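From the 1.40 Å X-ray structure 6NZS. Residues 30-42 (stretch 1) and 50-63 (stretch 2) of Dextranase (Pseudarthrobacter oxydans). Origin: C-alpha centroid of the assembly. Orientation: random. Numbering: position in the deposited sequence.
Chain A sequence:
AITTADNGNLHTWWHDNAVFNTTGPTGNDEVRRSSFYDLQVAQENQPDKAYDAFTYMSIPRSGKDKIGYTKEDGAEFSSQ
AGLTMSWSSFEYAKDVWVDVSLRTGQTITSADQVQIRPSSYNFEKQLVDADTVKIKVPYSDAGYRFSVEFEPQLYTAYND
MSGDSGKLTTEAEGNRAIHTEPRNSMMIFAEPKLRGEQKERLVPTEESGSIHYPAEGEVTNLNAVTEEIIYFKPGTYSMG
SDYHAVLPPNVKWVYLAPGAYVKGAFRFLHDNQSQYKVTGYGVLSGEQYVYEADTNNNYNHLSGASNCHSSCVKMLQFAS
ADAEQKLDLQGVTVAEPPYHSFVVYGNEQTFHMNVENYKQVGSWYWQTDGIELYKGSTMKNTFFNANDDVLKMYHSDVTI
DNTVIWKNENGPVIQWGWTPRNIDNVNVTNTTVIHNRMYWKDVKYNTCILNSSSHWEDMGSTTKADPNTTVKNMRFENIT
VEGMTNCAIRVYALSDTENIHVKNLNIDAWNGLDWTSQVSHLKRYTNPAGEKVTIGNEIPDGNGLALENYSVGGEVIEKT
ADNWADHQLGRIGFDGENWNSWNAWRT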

# COMPACT_ATOMS: atom_id res chain seq x y z
N GLU A 30 8.06 -15.25 -18.79
CA GLU A 30 7.96 -16.07 -17.59
C GLU A 30 7.23 -15.32 -16.49
O GLU A 30 7.22 -14.08 -16.46
CB GLU A 30 9.35 -16.47 -17.10
CG GLU A 30 10.12 -17.36 -18.07
CD GLU A 30 11.54 -17.64 -17.62
OE1 GLU A 30 12.04 -16.91 -16.73
OE2 GLU A 30 12.16 -18.60 -18.15
N VAL A 31 6.62 -16.07 -15.57
CA VAL A 31 5.99 -15.52 -14.37
C VAL A 31 6.62 -16.19 -13.16
O VAL A 31 6.70 -17.42 -13.09
CB VAL A 31 4.47 -15.77 -14.37
CG1 VAL A 31 3.84 -15.25 -13.08
CG2 VAL A 31 3.81 -15.12 -15.59
N ARG A 32 7.07 -15.38 -12.19
CA ARG A 32 7.68 -15.93 -10.98
C ARG A 32 6.62 -16.58 -10.10
O ARG A 32 5.66 -15.92 -9.69
CB ARG A 32 8.41 -14.83 -10.21
CG ARG A 32 9.51 -15.37 -9.29
CD ARG A 32 10.05 -14.30 -8.33
NE ARG A 32 10.55 -13.10 -9.00
CZ ARG A 32 11.77 -12.96 -9.51
NH1 ARG A 32 12.65 -13.96 -9.44
NH2 ARG A 32 12.12 -11.82 -10.10
N ARG A 33 6.81 -17.86 -9.79
CA ARG A 33 5.93 -18.61 -8.90
C ARG A 33 6.54 -18.59 -7.51
O ARG A 33 7.76 -18.65 -7.35
CB ARG A 33 5.82 -20.06 -9.39
CG ARG A 33 5.03 -20.96 -8.45
CD ARG A 33 4.89 -22.36 -9.01
NE ARG A 33 4.40 -23.26 -7.98
CZ ARG A 33 4.26 -24.57 -8.13
NH1 ARG A 33 4.58 -25.13 -9.29
NH2 ARG A 33 3.84 -25.31 -7.12
N SER A 34 5.69 -18.54 -6.48
CA SER A 34 6.20 -18.61 -5.11
C SER A 34 6.96 -19.91 -4.86
O SER A 34 6.46 -21.00 -5.11
CB SER A 34 5.07 -18.51 -4.10
OG SER A 34 5.56 -18.63 -2.76
N SER A 35 8.18 -19.77 -4.33
CA SER A 35 8.96 -20.93 -3.90
C SER A 35 8.52 -21.47 -2.55
O SER A 35 8.96 -22.56 -2.16
CB SER A 35 10.43 -20.53 -3.76
OG SER A 35 10.94 -20.09 -5.00
N PHE A 36 7.65 -20.76 -1.84
CA PHE A 36 7.45 -21.02 -0.43
C PHE A 36 6.06 -21.50 -0.05
O PHE A 36 5.93 -22.14 1.00
CB PHE A 36 7.83 -19.78 0.39
CG PHE A 36 9.20 -19.29 0.07
CD1 PHE A 36 10.30 -19.97 0.54
CD2 PHE A 36 9.39 -18.19 -0.76
CE1 PHE A 36 11.58 -19.56 0.23
CE2 PHE A 36 10.68 -17.78 -1.07
CZ PHE A 36 11.77 -18.46 -0.58
N TYR A 37 5.03 -21.23 -0.86
CA TYR A 37 3.66 -21.57 -0.51
C TYR A 37 2.93 -22.14 -1.72
O TYR A 37 3.15 -21.70 -2.85
CB TYR A 37 2.88 -20.32 -0.03
CG TYR A 37 3.60 -19.66 1.11
CD1 TYR A 37 3.49 -20.17 2.39
CD2 TYR A 37 4.44 -18.57 0.90
CE1 TYR A 37 4.16 -19.60 3.44
CE2 TYR A 37 5.13 -17.99 1.95
CZ TYR A 37 4.99 -18.52 3.22
OH TYR A 37 5.66 -17.99 4.30
N ASP A 38 2.06 -23.11 -1.46
CA ASP A 38 1.08 -23.58 -2.43
C ASP A 38 -0.31 -23.38 -1.85
O ASP A 38 -0.51 -23.55 -0.64
CB ASP A 38 1.27 -25.07 -2.74
CG ASP A 38 2.53 -25.34 -3.54
OD1 ASP A 38 2.77 -24.61 -4.52
OD2 ASP A 38 3.27 -26.29 -3.20
N LEU A 39 -1.27 -23.03 -2.70
CA LEU A 39 -2.62 -22.73 -2.26
C LEU A 39 -3.65 -23.47 -3.11
O LEU A 39 -3.52 -23.52 -4.34
CB LEU A 39 -2.87 -21.22 -2.33
CG LEU A 39 -4.15 -20.69 -1.69
CD1 LEU A 39 -3.90 -19.32 -1.07
CD2 LEU A 39 -5.23 -20.57 -2.73
N GLN A 40 -4.66 -24.05 -2.46
CA GLN A 40 -5.82 -24.62 -3.12
C GLN A 40 -7.08 -24.11 -2.42
O GLN A 40 -7.04 -23.75 -1.24
CB GLN A 40 -5.81 -26.15 -3.09
CG GLN A 40 -4.75 -26.78 -3.97
CD GLN A 40 -4.73 -28.29 -3.86
OE1 GLN A 40 -5.37 -28.86 -2.97
NE2 GLN A 40 -4.02 -28.95 -4.76
N VAL A 41 -8.18 -24.05 -3.17
CA VAL A 41 -9.44 -23.48 -2.68
C VAL A 41 -10.59 -24.41 -3.04
O VAL A 41 -10.68 -24.89 -4.17
CB VAL A 41 -9.73 -22.09 -3.29
CG1 VAL A 41 -10.88 -21.40 -2.56
CG2 VAL A 41 -8.50 -21.21 -3.30
N ALA A 42 -11.49 -24.62 -2.08
CA ALA A 42 -12.69 -25.41 -2.31
C ALA A 42 -13.88 -24.66 -1.73
O ALA A 42 -13.77 -24.00 -0.70
CB ALA A 42 -12.59 -26.75 -1.60
N ALA A 50 -11.04 -29.35 -4.28
CA ALA A 50 -10.13 -28.23 -4.08
C ALA A 50 -9.38 -27.95 -5.38
O ALA A 50 -8.87 -28.87 -6.03
CB ALA A 50 -9.14 -28.51 -2.95
N TYR A 51 -9.30 -26.67 -5.75
CA TYR A 51 -8.72 -26.24 -7.01
C TYR A 51 -7.46 -25.42 -6.74
O TYR A 51 -7.43 -24.61 -5.82
CB TYR A 51 -9.72 -25.38 -7.77
CG TYR A 51 -10.96 -26.13 -8.18
CD1 TYR A 51 -11.00 -26.83 -9.37
CD2 TYR A 51 -12.09 -26.13 -7.37
CE1 TYR A 51 -12.14 -27.52 -9.76
CE2 TYR A 51 -13.24 -26.82 -7.75
CZ TYR A 51 -13.25 -27.51 -8.94
OH TYR A 51 -14.38 -28.20 -9.32
N ASP A 52 -6.44 -25.64 -7.56
CA ASP A 52 -5.21 -24.87 -7.44
C ASP A 52 -5.43 -23.42 -7.84
O ASP A 52 -6.15 -23.13 -8.80
CB ASP A 52 -4.15 -25.47 -8.35
CG ASP A 52 -3.82 -26.89 -7.98
OD1 ASP A 52 -3.15 -27.09 -6.94
OD2 ASP A 52 -4.24 -27.81 -8.71
N ALA A 53 -4.80 -22.51 -7.10
CA ALA A 53 -4.77 -21.09 -7.44
C ALA A 53 -3.32 -20.66 -7.44
O ALA A 53 -2.59 -20.95 -6.49
CB ALA A 53 -5.55 -20.26 -6.42
N PHE A 54 -2.90 -19.98 -8.50
CA PHE A 54 -1.50 -19.61 -8.62
C PHE A 54 -1.08 -18.69 -7.47
O PHE A 54 -1.85 -17.82 -7.05
CB PHE A 54 -1.27 -18.87 -9.94
CG PHE A 54 0.18 -18.78 -10.32
CD1 PHE A 54 0.83 -19.90 -10.84
CD2 PHE A 54 0.89 -17.61 -10.16
CE1 PHE A 54 2.16 -19.84 -11.19
CE2 PHE A 54 2.24 -17.54 -10.52
CZ PHE A 54 2.87 -18.65 -11.04
N THR A 55 0.14 -18.89 -6.98
CA THR A 55 0.75 -17.96 -6.03
C THR A 55 1.93 -17.29 -6.72
O THR A 55 2.94 -17.95 -7.01
CB THR A 55 1.17 -18.64 -4.73
OG1 THR A 55 0.04 -19.32 -4.15
CG2 THR A 55 1.68 -17.61 -3.73
N TYR A 56 1.78 -16.00 -6.97
CA TYR A 56 2.83 -15.15 -7.52
C TYR A 56 3.87 -14.84 -6.45
O TYR A 56 3.64 -15.03 -5.26
CB TYR A 56 2.23 -13.82 -7.96
CG TYR A 56 1.15 -13.97 -9.01
CD1 TYR A 56 1.48 -14.09 -10.35
CD2 TYR A 56 -0.21 -14.00 -8.66
CE1 TYR A 56 0.51 -14.25 -11.32
CE2 TYR A 56 -1.19 -14.15 -9.63
CZ TYR A 56 -0.83 -14.28 -10.95
OH TYR A 56 -1.80 -14.43 -11.92
N MET A 57 5.02 -14.33 -6.88
CA MET A 57 6.03 -13.89 -5.92
C MET A 57 6.85 -12.73 -6.47
O MET A 57 7.25 -12.72 -7.64
CB MET A 57 6.98 -15.04 -5.50
CG MET A 57 7.90 -14.66 -4.34
SD MET A 57 8.90 -16.04 -3.74
CE MET A 57 10.05 -16.21 -5.09
N SER A 58 7.09 -11.74 -5.61
CA SER A 58 7.95 -10.61 -5.91
C SER A 58 9.16 -10.65 -4.99
O SER A 58 9.04 -11.04 -3.83
CB SER A 58 7.18 -9.30 -5.69
OG SER A 58 8.04 -8.18 -5.71
N ILE A 59 10.33 -10.31 -5.52
CA ILE A 59 11.55 -10.24 -4.72
C ILE A 59 12.19 -8.87 -4.94
O ILE A 59 11.92 -8.20 -5.95
CB ILE A 59 12.53 -11.40 -5.05
CG1 ILE A 59 13.17 -11.22 -6.43
CG2 ILE A 59 11.82 -12.73 -4.97
CD1 ILE A 59 14.26 -12.29 -6.73
N PRO A 60 13.02 -8.42 -4.00
CA PRO A 60 13.58 -7.06 -4.07
C PRO A 60 14.39 -6.85 -5.34
O PRO A 60 15.29 -7.64 -5.66
CB PRO A 60 14.45 -6.96 -2.81
CG PRO A 60 13.83 -7.95 -1.85
CD PRO A 60 13.35 -9.08 -2.72
N ARG A 61 14.07 -5.77 -6.06
CA ARG A 61 14.71 -5.42 -7.33
C ARG A 61 14.50 -6.48 -8.40
O ARG A 61 15.21 -6.48 -9.41
CB ARG A 61 16.21 -5.14 -7.19
CG ARG A 61 16.60 -4.26 -6.04
CD ARG A 61 18.01 -3.69 -6.24
NE ARG A 61 18.39 -2.86 -5.11
CZ ARG A 61 19.02 -3.31 -4.03
NH1 ARG A 61 19.38 -4.59 -3.96
NH2 ARG A 61 19.29 -2.49 -3.04
N SER A 62 13.56 -7.40 -8.21
CA SER A 62 13.48 -8.60 -9.04
C SER A 62 14.80 -9.38 -9.07
O SER A 62 15.04 -10.14 -10.00
CB SER A 62 13.00 -8.31 -10.48
OG SER A 62 11.59 -8.49 -10.61
N GLY A 63 15.64 -9.21 -8.05
CA GLY A 63 16.92 -9.89 -8.00
C GLY A 63 17.99 -9.27 -8.86
O GLY A 63 19.09 -9.83 -8.96
O HOH W 1 9.40 -10.51 -9.40
O HOH W 2 4.89 -13.30 -9.91
O HOH W 3 -0.49 -21.86 -5.16
O HOH W 4 -1.68 -25.24 -5.61

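The firmest polar contacts join two antiparallel strands through their backbones. Val-41 and Tyr-51 form a reciprocal pair: Val-41 N donates to Tyr-51 O and Tyr-51 N donates to Val-41 O, both at 2.8 Å. One residue along, Gln-40 and Asp-52 face each other at a non-hydrogen-bonded position, where their side chains take over; the amide Gln-40 NE2 reaches Asp-52 OD1 at 3.0 Å, a bond that suits a neutral donor long enough to span neighbouring strands. Beyond it the strands part. Ala-53 N still bonds to Leu-39 O (3.2 Å), but a water accepts from Leu-39 N (2.8 Å) and donates to Ala-53 O (2.6 Å), filling the gap.

Further along, Ser-34 N donates to Thr-55 O at 2.9 Å and nearly straight, whereas Met-57 N to Arg-32 O is weak, at 3.3 Å and bent; a second water bridges the same two atoms.

Packing completes the contact. Ala-53 meets Leu-39 with a single methyl, its CB 3.7 Å from Leu-39 CD2, an apolar contact that suits both residues. The CA-to-CB bond of Met-57 points toward stretch 1, and its unbranched, flexible chain places SD 3.7 Å from Phe-36 CE2, at the ring edge, and CE 3.8 Å from Arg-32 CD. Ile-59 CD1 covers one face of the Arg-32 guanidinium, 3.6 Å from NH1. Val-31 CG1 lies 3.8 Å from both Phe-54 CE2 and Tyr-56 CD1.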